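Local coordinates for prolyl-tRNA synthetase (Giardia lamblia ATCC 50803, PDB 3IAL), which probably attaches L-proline to its cognate tRNA at the expense of ATP, and is caught here with bound prolyl-adenylate, at residues D227-C232 and A434-M439; L459-F464 and V509-C514. All coordinates share one frame; numbering follows the deposited sequence.

Contact 1 (D227-C232 and A434-M439)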
loop_
_atom_site.group_PDB
_atom_site.type_symbol
_atom_site.label_atom_id
_atom_site.label_comp_id
_atom_site.label_asym_id
_atom_site.label_seq_id
_atom_site.Cartn_x
_atom_site.Cartn_y
_atom_site.Cartn_z
ATOM N N ASP B 227 4.649 -4.322 -24.958
ATOM C CA ASP B 227 5.808 -5.204 -25.039
ATOM C C ASP B 227 7.088 -4.369 -25.034
ATOM O O ASP B 227 7.369 -3.660 -25.994
ATOM C CB ASP B 227 5.756 -6.036 -26.325
ATOM C CG ASP B 227 4.885 -7.254 -26.201
ATOM O OD1 ASP B 227 4.532 -7.648 -25.067
ATOM O OD2 ASP B 227 4.573 -7.849 -27.254
ATOM N N VAL B 228 7.861 -4.464 -23.959
ATOM C CA VAL B 228 9.016 -3.595 -23.769
ATOM C C VAL B 228 10.298 -4.319 -24.172
ATOM O O VAL B 228 10.584 -5.388 -23.666
ATOM C CB VAL B 228 9.127 -3.145 -22.311
ATOM C CG1 VAL B 228 10.440 -2.397 -22.070
ATOM C CG2 VAL B 228 7.925 -2.277 -21.929
ATOM N N VAL B 229 11.067 -3.729 -25.077
ATOM C CA VAL B 229 12.360 -4.291 -25.442
ATOM C C VAL B 229 13.353 -4.167 -24.277
ATOM O O VAL B 229 13.614 -3.070 -23.781
ATOM C CB VAL B 229 12.956 -3.623 -26.684
ATOM C CG1 VAL B 229 14.306 -4.260 -27.013
ATOM C CG2 VAL B 229 11.993 -3.727 -27.863
ATOM N N MET B 230 13.889 -5.308 -23.851
ATOM C CA MET B 230 14.878 -5.374 -22.782
ATOM C C MET B 230 16.291 -5.415 -23.375
ATOM O O MET B 230 16.449 -5.712 -24.566
ATOM C CB MET B 230 14.616 -6.610 -21.927
ATOM C CG MET B 230 13.270 -6.553 -21.202
ATOM S SD MET B 230 13.311 -5.450 -19.778
ATOM C CE MET B 230 14.272 -6.435 -18.642
ATOM N N PRO B 231 17.321 -5.117 -22.559
ATOM C CA PRO B 231 18.697 -5.050 -23.089
ATOM C C PRO B 231 19.217 -6.334 -23.734
ATOM O O PRO B 231 20.124 -6.262 -24.543
ATOM C CB PRO B 231 19.542 -4.689 -21.858
ATOM C CG PRO B 231 18.598 -4.021 -20.930
ATOM C CD PRO B 231 17.254 -4.659 -21.158
ATOM N N CYS B 232 18.647 -7.486 -23.387
ATOM C CA CYS B 232 19.007 -8.764 -24.012
ATOM C C CYS B 232 18.409 -8.925 -25.414
ATOM O O CYS B 232 18.814 -9.808 -26.149
ATOM C CB CYS B 232 18.553 -9.936 -23.138
ATOM S SG CYS B 232 16.750 -9.957 -22.781
ATOM N N ALA B 434 15.443 6.205 -27.831
ATOM C CA ALA B 434 16.347 5.914 -28.945
ATOM C C ALA B 434 16.619 4.416 -28.978
ATOM O O ALA B 434 16.606 3.810 -30.046
ATOM C CB ALA B 434 17.653 6.707 -28.824
ATOM N N PHE B 435 16.829 3.821 -27.804
ATOM C CA PHE B 435 17.075 2.383 -27.719
ATOM C C PHE B 435 15.904 1.567 -28.250
ATOM O O PHE B 435 16.106 0.621 -29.018
ATOM C CB PHE B 435 17.371 1.941 -26.295
ATOM C CG PHE B 435 17.484 0.456 -26.156
ATOM C CD1 PHE B 435 18.584 -0.215 -26.676
ATOM C CD2 PHE B 435 16.482 -0.277 -25.551
ATOM C CE1 PHE B 435 18.691 -1.599 -26.568
ATOM C CE2 PHE B 435 16.584 -1.659 -25.440
ATOM C CZ PHE B 435 17.692 -2.315 -25.942
ATOM N N HIS B 436 14.691 1.925 -27.832
ATOM C CA HIS B 436 13.487 1.281 -28.345
ATOM C C HIS B 436 13.407 1.423 -29.869
ATOM O O HIS B 436 13.260 0.428 -30.584
ATOM C CB HIS B 436 12.225 1.873 -27.718
ATOM C CG HIS B 436 10.966 1.425 -28.393
ATOM N ND1 HIS B 436 10.263 0.314 -27.990
ATOM C CD2 HIS B 436 10.302 1.922 -29.465
ATOM C CE1 HIS B 436 9.215 0.150 -28.778
ATOM N NE2 HIS B 436 9.216 1.111 -29.680
ATOM N N ASN B 437 13.522 2.657 -30.355
ATOM C CA ASN B 437 13.435 2.928 -31.798
ATOM C C ASN B 437 14.475 2.153 -32.620
ATOM O O ASN B 437 14.181 1.695 -33.718
ATOM C CB ASN B 437 13.518 4.440 -32.083
ATOM C CG ASN B 437 12.300 5.203 -31.562
ATOM O OD1 ASN B 437 11.202 4.658 -31.488
ATOM N ND2 ASN B 437 12.492 6.473 -31.208
ATOM N N SER B 438 15.672 1.987 -32.067
ATOM C CA SER B 438 16.726 1.187 -32.692
ATOM C C SER B 438 16.434 -0.329 -32.701
ATOM O O SER B 438 17.061 -1.075 -33.459
ATOM C CB SER B 438 18.071 1.445 -31.991
ATOM O OG SER B 438 18.240 0.616 -30.844
ATOM N N MET B 439 15.501 -0.775 -31.855
ATOM C CA MET B 439 15.146 -2.193 -31.721
ATOM C C MET B 439 13.756 -2.501 -32.306
ATOM O O MET B 439 13.064 -3.425 -31.870
ATOM C CB MET B 439 15.229 -2.606 -30.247
ATOM C CG MET B 439 16.642 -2.556 -29.690
ATOM S SD MET B 439 17.742 -3.800 -30.412
ATOM C CE MET B 439 17.554 -5.139 -29.247
HETATM O O HOH W 1 10.603 -0.906 -25.648
#

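Contact 2 (L459-F464 and V509-C514)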
loop_
_atom_site.group_PDB
_atom_site.type_symbol
_atom_site.label_atom_id
_atom_site.label_comp_id
_atom_site.label_asym_id
_atom_site.label_seq_id
_atom_site.Cartn_x
_atom_site.Cartn_y
_atom_site.Cartn_z
ATOM N N LEU B 459 12.302 -6.062 -31.796
ATOM C CA LEU B 459 11.074 -6.340 -32.529
ATOM C C LEU B 459 11.352 -6.344 -34.033
ATOM O O LEU B 459 12.060 -5.470 -34.539
ATOM C CB LEU B 459 10.014 -5.291 -32.180
ATOM C CG LEU B 459 9.508 -5.351 -30.728
ATOM C CD1 LEU B 459 9.098 -3.965 -30.196
ATOM C CD2 LEU B 459 8.355 -6.352 -30.602
ATOM N N ALA B 460 10.813 -7.347 -34.723
ATOM C CA ALA B 460 10.841 -7.413 -36.187
ATOM C C ALA B 460 9.454 -7.057 -36.699
ATOM O O ALA B 460 8.478 -7.752 -36.406
ATOM C CB ALA B 460 11.238 -8.805 -36.658
ATOM N N ARG B 461 9.381 -5.964 -37.451
ATOM C CA ARG B 461 8.126 -5.416 -37.942
ATOM C C ARG B 461 7.977 -5.771 -39.414
ATOM O O ARG B 461 8.911 -5.616 -40.186
ATOM C CB ARG B 461 8.132 -3.904 -37.755
ATOM C CG ARG B 461 6.831 -3.199 -38.092
ATOM C CD ARG B 461 6.983 -1.728 -37.805
ATOM N NE ARG B 461 5.819 -0.937 -38.201
ATOM C CZ ARG B 461 5.647 -0.371 -39.397
ATOM N NH1 ARG B 461 6.548 -0.520 -40.363
ATOM N NH2 ARG B 461 4.549 0.345 -39.635
ATOM N N PHE B 462 6.814 -6.277 -39.799
ATOM C CA PHE B 462 6.618 -6.756 -41.162
ATOM C C PHE B 462 5.156 -6.699 -41.579
ATOM O O PHE B 462 4.268 -6.999 -40.776
ATOM C CB PHE B 462 7.159 -8.186 -41.318
ATOM C CG PHE B 462 6.490 -9.214 -40.425
ATOM C CD1 PHE B 462 5.463 -10.014 -40.908
ATOM C CD2 PHE B 462 6.922 -9.414 -39.127
ATOM C CE1 PHE B 462 4.859 -10.974 -40.099
ATOM C CE2 PHE B 462 6.328 -10.377 -38.313
ATOM C CZ PHE B 462 5.296 -11.155 -38.799
ATOM N N PRO B 463 4.897 -6.309 -42.841
ATOM C CA PRO B 463 3.513 -6.369 -43.314
ATOM C C PRO B 463 3.048 -7.825 -43.358
ATOM O O PRO B 463 3.847 -8.723 -43.663
ATOM C CB PRO B 463 3.564 -5.742 -44.715
ATOM C CG PRO B 463 5.010 -5.721 -45.105
ATOM C CD PRO B 463 5.842 -5.835 -43.869
ATOM N N PHE B 464 1.778 -8.046 -43.040
ATOM C CA PHE B 464 1.246 -9.392 -42.879
ATOM C C PHE B 464 -0.207 -9.432 -43.349
ATOM O O PHE B 464 -0.931 -8.446 -43.213
ATOM C CB PHE B 464 1.374 -9.805 -41.406
ATOM C CG PHE B 464 1.073 -11.249 -41.136
ATOM C CD1 PHE B 464 1.838 -12.255 -41.700
ATOM C CD2 PHE B 464 0.040 -11.601 -40.273
ATOM C CE1 PHE B 464 1.563 -13.601 -41.427
ATOM C CE2 PHE B 464 -0.242 -12.923 -39.996
ATOM C CZ PHE B 464 0.521 -13.931 -40.575
ATOM N N VAL B 509 -2.708 -6.483 -44.688
ATOM C CA VAL B 509 -3.758 -5.752 -43.962
ATOM C C VAL B 509 -3.260 -5.117 -42.656
ATOM O O VAL B 509 -4.009 -4.401 -42.008
ATOM C CB VAL B 509 -4.969 -6.663 -43.633
ATOM C CG1 VAL B 509 -5.549 -7.257 -44.900
ATOM C CG2 VAL B 509 -4.574 -7.771 -42.653
ATOM N N CYS B 510 -2.010 -5.377 -42.272
ATOM C CA CYS B 510 -1.444 -4.838 -41.029
ATOM C C CYS B 510 0.069 -5.022 -41.004
ATOM O O CYS B 510 0.626 -5.726 -41.855
ATOM C CB CYS B 510 -2.039 -5.556 -39.814
ATOM S SG CYS B 510 -1.530 -7.311 -39.674
ATOM N N TYR B 511 0.724 -4.393 -40.027
ATOM C CA TYR B 511 2.124 -4.688 -39.713
ATOM C C TYR B 511 2.175 -5.484 -38.415
ATOM O O TYR B 511 1.796 -4.986 -37.353
ATOM C CB TYR B 511 2.953 -3.412 -39.570
ATOM C CG TYR B 511 2.880 -2.516 -40.775
ATOM C CD1 TYR B 511 3.649 -2.769 -41.908
ATOM C CD2 TYR B 511 2.033 -1.414 -40.789
ATOM C CE1 TYR B 511 3.569 -1.946 -43.028
ATOM C CE2 TYR B 511 1.950 -0.585 -41.890
ATOM C CZ TYR B 511 2.715 -0.853 -43.007
ATOM O OH TYR B 511 2.618 -0.022 -44.091
ATOM N N MET B 512 2.625 -6.729 -38.507
ATOM C CA MET B 512 2.815 -7.544 -37.323
ATOM C C MET B 512 4.185 -7.253 -36.737
ATOM O O MET B 512 5.086 -6.770 -37.440
ATOM C CB MET B 512 2.680 -9.036 -37.638
ATOM C CG MET B 512 1.249 -9.508 -37.759
ATOM S SD MET B 512 0.308 -9.250 -36.238
ATOM C CE MET B 512 -1.189 -10.154 -36.613
ATOM N N TYR B 513 4.308 -7.529 -35.440
ATOM C CA TYR B 513 5.564 -7.447 -34.717
ATOM C C TYR B 513 5.896 -8.801 -34.120
ATOM O O TYR B 513 5.081 -9.399 -33.400
ATOM C CB TYR B 513 5.479 -6.428 -33.587
ATOM C CG TYR B 513 5.379 -4.992 -34.035
ATOM C CD1 TYR B 513 6.480 -4.153 -33.982
ATOM C CD2 TYR B 513 4.175 -4.467 -34.479
ATOM C CE1 TYR B 513 6.392 -2.830 -34.370
ATOM C CE2 TYR B 513 4.072 -3.146 -34.871
ATOM C CZ TYR B 513 5.182 -2.327 -34.806
ATOM O OH TYR B 513 5.094 -1.015 -35.200
ATOM N N CYS B 514 7.113 -9.259 -34.399
ATOM C CA CYS B 514 7.587 -10.550 -33.944
ATOM C C CYS B 514 8.769 -10.309 -33.009
ATOM O O CYS B 514 9.543 -9.373 -33.222
ATOM C CB CYS B 514 8.006 -11.386 -35.163
ATOM S SG CYS B 514 9.162 -12.690 -34.844
#

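Contact 1 (D227-C232 and A434-M439)
Apolar packing converges on Val229, the last residue of strand 222-229, whose side chain points toward 434-439. Its CG1 branch, anti to the backbone N, lies 3.7 Å from Met439 CB and 3.8 Å from Phe435 CE2, so that this one methyl touches both side chains, four residues apart in sequence. Met439, bent at chi2 and chi3, lays its CG over the rim of one face of the Phe435 ring and brings its CE to 4.0 Å from Val229 CG1. The edge of the same ring is turned to the backbone: CE2 is 3.7 Å from Val229 O, and Met230 O also lies near the ring plane.

Polar linkage between the segments runs through water. A water molecule accepts the N-H of Val229 at 2.9 Å and lies in the plane of the His436 ring, 2.7 Å from ND1. Within 434-439, Ser438 OG bonds back to Phe435 O at 2.8 Å.

Arg211 and Arg487 each form a salt bridge with Asp227, while helix 276-285 packs on Val228. The arrangement is a helix packed on a strand end, joining strand 222-229 of the class II synthetase core to helix 416-438.

Contact 2 (L459-F464 and V509-C514)
Arg461 projects from strand 459-464 on the same face of the ladder as Tyr511 and Tyr513, and its extended chain passes from one ring to the other. With CG anti to the backbone N (chi1 -174°), CB starts 4.0 Å from Tyr513 CE1 and CG makes a CH-pi contact over that ring's face. CD then reaches 3.3 Å from Tyr513 OH, and NE gives this hydroxyl a weak, bent hydrogen bond. Beyond NE, a chi4 of -90° turns the guanidinium flat onto Tyr511, planes 21° apart, as a cation-pi stack with NH2 3.3 Å from Tyr511 CD2. Glu493 forms a salt bridge with NH2 and also bonds Tyr513 OH, while Asn442 takes NH1, so polar partners grip both terminal nitrogens while Tyr511 stacks on the face.

On the other face, Met512 CB lies over the Phe462 ring, 3.6 Å from CZ, and Met512 CG packs 3.5 Å from Phe464 CD2. Ala460 N meets Cys514 O at 2.8 Å in a nearly straight bond, and Phe462 pairs with Met512 in both directions. At the far end Val509 and Cys510 both face Phe464, forming a classic beta bulge in an antiparallel strand pair within the C-terminal domain of prolyl-tRNA synthetase.

From the N terminus, the chain passes through strand 222-229 of the class II core, then the anticodon-binding region, and returns along helix 416-438 to close contact 1, a loop of about 200 residues. Contact 2 opens only afterwards: strand 459-464 follows helix 446-455, and some 45 residues later strand 510-515 comes back beside it. The two closures are therefore in series, neither nested nor crossed. Their centres lie about 16 Å apart, and they meet directly, Met439 O and Leu459 N making a probable hydrogen bond while Val229 packs on Leu459. Strand 485-489, paired with both 207-211 and 510-515, further ties the C-terminal domain to the core.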